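Local coordinates for Protein/nucleic acid deglycase 2 (Escherichia coli, PDB 1OI4) that repairs proteins and nucleotides glycated by methylglyoxal or glyoxal, releasing the repaired molecule together with lactate or glycolate, at residues Asp80-Thr83 / Pro84-Asp88; Arg106-Thr109 / Phe110-Phe114. All coordinates share one frame; numbering follows the deposited sequence.

Contact 1 of 2, residues Asp80-Thr83 / Pro84-Asp88; sequences DEVT and PAEFD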
loop_
_atom_site.group_PDB
_atom_site.type_symbol
_atom_site.label_atom_id
_atom_site.label_comp_id
_atom_site.label_asym_id
_atom_site.label_seq_id
_atom_site.Cartn_x
_atom_site.Cartn_y
_atom_site.Cartn_z
ATOM N N ASP A 80 20.050 -7.726 -5.583
ATOM C CA ASP A 80 21.402 -7.894 -5.047
ATOM C C ASP A 80 22.485 -7.780 -6.115
ATOM O O ASP A 80 23.643 -7.517 -5.796
ATOM C CB ASP A 80 21.578 -9.259 -4.373
ATOM C CG ASP A 80 20.729 -9.425 -3.140
ATOM O OD1 ASP A 80 20.591 -8.456 -2.370
ATOM O OD2 ASP A 80 20.215 -10.540 -2.934
ATOM N N GLU A 81 22.116 -7.973 -7.377
ATOM C CA GLU A 81 23.107 -7.942 -8.449
ATOM C C GLU A 81 23.076 -6.735 -9.376
ATOM O O GLU A 81 23.622 -6.790 -10.475
ATOM C CB GLU A 81 22.998 -9.222 -9.284
ATOM C CG GLU A 81 21.733 -9.308 -10.124
ATOM C CD GLU A 81 21.548 -10.672 -10.765
ATOM O OE1 GLU A 81 22.540 -11.216 -11.294
ATOM O OE2 GLU A 81 20.410 -11.193 -10.746
ATOM N N VAL A 82 22.445 -5.651 -8.939
ATOM C CA VAL A 82 22.386 -4.443 -9.746
ATOM C C VAL A 82 22.699 -3.226 -8.897
ATOM O O VAL A 82 22.675 -3.281 -7.670
ATOM C CB VAL A 82 21.000 -4.241 -10.405
ATOM C CG1 VAL A 82 20.750 -5.332 -11.430
ATOM C CG2 VAL A 82 19.915 -4.248 -9.349
ATOM N N THR A 83 22.985 -2.124 -9.575
ATOM C CA THR A 83 23.321 -0.874 -8.921
ATOM C C THR A 83 22.556 0.260 -9.583
ATOM O O THR A 83 22.261 0.199 -10.774
ATOM C CB THR A 83 24.818 -0.580 -9.075
ATOM O OG1 THR A 83 25.092 0.755 -8.632
ATOM C CG2 THR A 83 25.229 -0.715 -10.542
ATOM N N PRO A 84 22.223 1.310 -8.821
ATOM C CA PRO A 84 21.493 2.436 -9.410
ATOM C C PRO A 84 22.333 3.061 -10.527
ATOM O O PRO A 84 21.804 3.613 -11.495
ATOM C CB PRO A 84 21.323 3.390 -8.232
ATOM C CG PRO A 84 21.303 2.462 -7.042
ATOM C CD PRO A 84 22.396 1.489 -7.369
ATOM N N ALA A 85 23.651 2.945 -10.384
ATOM C CA ALA A 85 24.594 3.505 -11.344
ATOM C C ALA A 85 24.421 3.039 -12.785
ATOM O O ALA A 85 24.550 3.835 -13.717
ATOM C CB ALA A 85 26.024 3.216 -10.888
ATOM N N GLU A 86 24.121 1.761 -12.978
ATOM C CA GLU A 86 23.990 1.230 -14.328
ATOM C C GLU A 86 22.715 1.594 -15.080
ATOM O O GLU A 86 22.588 1.273 -16.260
ATOM C CB GLU A 86 24.149 -0.291 -14.306
ATOM C CG GLU A 86 22.941 -1.051 -13.787
ATOM C CD GLU A 86 23.172 -2.551 -13.773
ATOM O OE1 GLU A 86 23.718 -3.069 -12.779
ATOM O OE2 GLU A 86 22.821 -3.209 -14.770
ATOM N N PHE A 87 21.778 2.261 -14.418
ATOM C CA PHE A 87 20.523 2.628 -15.081
ATOM C C PHE A 87 20.384 4.118 -15.356
ATOM O O PHE A 87 20.971 4.951 -14.666
ATOM C CB PHE A 87 19.318 2.151 -14.258
ATOM C CG PHE A 87 19.335 0.679 -13.964
ATOM C CD1 PHE A 87 19.727 0.210 -12.715
ATOM C CD2 PHE A 87 19.018 -0.245 -14.957
ATOM C CE1 PHE A 87 19.808 -1.160 -12.456
ATOM C CE2 PHE A 87 19.097 -1.616 -14.709
ATOM C CZ PHE A 87 19.495 -2.075 -13.454
ATOM N N ASP A 88 19.585 4.441 -16.365
ATOM C CA ASP A 88 19.346 5.819 -16.756
ATOM C C ASP A 88 18.088 6.380 -16.103
ATOM O O ASP A 88 17.975 7.585 -15.886
ATOM C CB ASP A 88 19.222 5.897 -18.276
ATOM C CG ASP A 88 20.495 5.480 -18.976
ATOM O OD1 ASP A 88 21.465 6.259 -18.931
ATOM O OD2 ASP A 88 20.534 4.371 -19.551
HETATM O O HOH W 1 23.998 -5.989 -13.036
#

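Contact 2 of 2, residues Arg106-Thr109 / Phe110-Phe114; sequences RFVT and FTRDF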
loop_
_atom_site.group_PDB
_atom_site.type_symbol
_atom_site.label_atom_id
_atom_site.label_comp_id
_atom_site.label_asym_id
_atom_site.label_seq_id
_atom_site.Cartn_x
_atom_site.Cartn_y
_atom_site.Cartn_z
ATOM N N ARG A 106 16.595 -3.230 0.954
ATOM C CA ARG A 106 17.322 -3.206 -0.308
ATOM C C ARG A 106 16.629 -2.345 -1.360
ATOM O O ARG A 106 17.281 -1.564 -2.050
ATOM C CB ARG A 106 17.508 -4.627 -0.839
ATOM C CG ARG A 106 18.415 -5.492 0.027
ATOM C CD ARG A 106 18.484 -6.911 -0.511
ATOM N NE ARG A 106 17.181 -7.564 -0.474
ATOM C CZ ARG A 106 16.929 -8.752 -1.013
ATOM N NH1 ARG A 106 17.894 -9.415 -1.634
ATOM N NH2 ARG A 106 15.719 -9.278 -0.932
ATOM N N PHE A 107 15.311 -2.487 -1.486
ATOM C CA PHE A 107 14.576 -1.706 -2.475
ATOM C C PHE A 107 14.449 -0.247 -2.065
ATOM O O PHE A 107 14.470 0.651 -2.911
ATOM C CB PHE A 107 13.195 -2.316 -2.722
ATOM C CG PHE A 107 13.248 -3.688 -3.329
ATOM C CD1 PHE A 107 13.344 -4.819 -2.522
ATOM C CD2 PHE A 107 13.278 -3.848 -4.710
ATOM C CE1 PHE A 107 13.475 -6.091 -3.085
ATOM C CE2 PHE A 107 13.409 -5.118 -5.283
ATOM C CZ PHE A 107 13.510 -6.238 -4.469
ATOM N N VAL A 108 14.332 -0.006 -0.764
ATOM C CA VAL A 108 14.220 1.355 -0.265
ATOM C C VAL A 108 15.533 2.090 -0.510
ATOM O O VAL A 108 15.537 3.242 -0.944
ATOM C CB VAL A 108 13.892 1.371 1.246
ATOM C CG1 VAL A 108 13.772 2.812 1.743
ATOM C CG2 VAL A 108 12.592 0.624 1.496
ATOM N N THR A 109 16.644 1.409 -0.241
ATOM C CA THR A 109 17.970 1.985 -0.439
ATOM C C THR A 109 18.235 2.245 -1.923
ATOM O O THR A 109 18.820 3.268 -2.291
ATOM C CB THR A 109 19.065 1.047 0.132
ATOM O OG1 THR A 109 19.041 1.114 1.565
ATOM C CG2 THR A 109 20.449 1.456 -0.368
ATOM N N PHE A 110 17.799 1.320 -2.773
ATOM C CA PHE A 110 17.978 1.464 -4.214
ATOM C C PHE A 110 17.228 2.713 -4.675
ATOM O O PHE A 110 17.767 3.547 -5.411
ATOM C CB PHE A 110 17.417 0.241 -4.940
ATOM C CG PHE A 110 17.671 0.242 -6.422
ATOM C CD1 PHE A 110 18.811 -0.361 -6.946
ATOM C CD2 PHE A 110 16.775 0.851 -7.292
ATOM C CE1 PHE A 110 19.053 -0.358 -8.318
ATOM C CE2 PHE A 110 17.008 0.861 -8.666
ATOM C CZ PHE A 110 18.152 0.253 -9.179
ATOM N N THR A 111 15.980 2.833 -4.231
ATOM C CA THR A 111 15.146 3.967 -4.589
ATOM C C THR A 111 15.767 5.277 -4.104
ATOM O O THR A 111 15.832 6.251 -4.851
ATOM C CB THR A 111 13.730 3.830 -3.985
ATOM O OG1 THR A 111 13.136 2.600 -4.424
ATOM C CG2 THR A 111 12.849 4.998 -4.428
ATOM N N ARG A 112 16.229 5.289 -2.856
ATOM C CA ARG A 112 16.838 6.479 -2.268
ATOM C C ARG A 112 18.071 6.933 -3.043
ATOM O O ARG A 112 18.183 8.097 -3.427
ATOM C CB ARG A 112 17.232 6.207 -0.814
ATOM C CG ARG A 112 17.943 7.370 -0.130
ATOM C CD ARG A 112 18.441 6.986 1.264
ATOM N NE ARG A 112 17.333 6.658 2.155
ATOM C CZ ARG A 112 17.150 5.473 2.728
ATOM N NH1 ARG A 112 16.103 5.278 3.521
ATOM N NH2 ARG A 112 18.010 4.486 2.511
ATOM N N ASP A 113 18.997 6.006 -3.251
ATOM C CA ASP A 113 20.224 6.301 -3.975
ATOM C C ASP A 113 19.955 6.734 -5.405
ATOM O O ASP A 113 20.626 7.631 -5.920
ATOM C CB ASP A 113 21.136 5.080 -3.979
ATOM C CG ASP A 113 21.695 4.772 -2.609
ATOM O OD1 ASP A 113 22.439 3.779 -2.486
ATOM O OD2 ASP A 113 21.389 5.524 -1.658
ATOM N N PHE A 114 18.971 6.106 -6.046
ATOM C CA PHE A 114 18.656 6.462 -7.419
ATOM C C PHE A 114 18.141 7.895 -7.476
ATOM O O PHE A 114 18.580 8.690 -8.308
ATOM C CB PHE A 114 17.611 5.516 -8.017
ATOM C CG PHE A 114 17.622 5.500 -9.520
ATOM C CD1 PHE A 114 18.480 4.650 -10.211
ATOM C CD2 PHE A 114 16.846 6.400 -10.244
ATOM C CE1 PHE A 114 18.572 4.698 -11.605
ATOM C CE2 PHE A 114 16.930 6.458 -11.638
ATOM C CZ PHE A 114 17.796 5.606 -12.319
HETATM O O HOH W 2 17.173 1.760 3.358
#

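Contact 1 of 2, residues Asp80-Thr83 / Pro84-Asp88
Val82 and Thr83 lead into a single turn of helical backbone, and Glu86 and Phe87 both reach back against them. The tight part is on the Phe87 side. Its ring takes Val82 CB at the edge, in plane, 3.9 Å from CE1, while the Thr83 carbonyl comes in obliquely, O lying 3.2 Å from CD1. One face of the same ring is covered by Glu86 CG, displaced toward the rim. Thr83 opens the turn with an ST turn that overlaps a backbone turn: OG1, turned away from its own backbone N (chi1 170°), accepts Ala85 N at 3.2 Å, and Thr83 O accepts Glu86 N at 3.3 Å from well above the carbonyl plane.

The Glu86 side is looser. Its carboxylate swings back along the chain, where OE1 receives a weak bond from Thr83 N (3.4 Å) and a shorter one from a water that also reaches Glu81 O; OE2 makes a salt bridge to Lys25. Beneath this surface turn, Phe87 is buried against Ile54 and Ile56 of strand 52-57 and Ala27 of strand 25-29, while Pro84 and Phe87 both lean on Phe110 and Phe114 of helix 105-116, just before the chain enters strand 89-92.

Contact 2 of 2, residues Arg106-Thr109 / Phe110-Phe114
Thr109 and Asp113, one turn apart on helix 105-116, lie side by side and point the same way, with the methyl CG2 of Thr109 3.7 Å from Asp113 OD1. Arg112 behaves differently. Its chain starts out extended and bends at chi3 (-63°), which brings the guanidinium back toward the preceding turn, obliquely across both Val108 and Thr109. NH1 ends 3.8 Å from Val108 CG1, and the carbonyl O of Val108 lies over one face of the group. At the guanidinium edge a water sits in plane, accepting from NH2 at 3.0 Å and bonded to Thr109 OG1 at 2.7 Å, so it bridges the two side chains. Thr109 OG1 is also hydrogen-bonded to Asn105 O, and Arg112 NE to Ala134 O.

Round the helix, Thr111 turns its hydroxyl onto its own helix: OG1, beside its own backbone N and anti to its carbonyl carbon (chi1 -57°), donates to Phe107 O at 2.8 Å. Thr111 N binds the same oxygen at 3.0 Å from the opposite face of the carbonyl plane. Phe107 O thus takes two donors, and the hydroxyl of the buried Thr111 has its partner within the helix. Thr111 meanwhile packs on Leu130 and Leu131, and Phe107 and Phe110 on Leu29. This is an amphipathic alpha-helix with regular i to i+4 bonds, flanking the central sheet of the alpha/beta sandwich of the DJ-1/PfpI family.

In the fold
Contact 1 closes before contact 2 opens along the chain, with strand 89-92 and helix 97-101 between them, yet their centres lie only about 10 Å apart. Two kinds of contact join them. At one end Asp80 OD2 forms a 2.9 Å salt bridge with Arg106 NH1, and since Arg106 NH2 also pairs with Asp104, the guanidinium is shared by two carboxylates. At the other end two phenyl rings of the helix pack on the loop: Phe110 CE1 comes to 3.6 Å from Pro84 N, and Phe114 CE1 to 3.8 Å from Phe87 CB. The loop 80-88 is thereby laid along one flank of helix 105-116. Both contacts lie away from Cys125, the probable nucleophile, which follows strand 121-124.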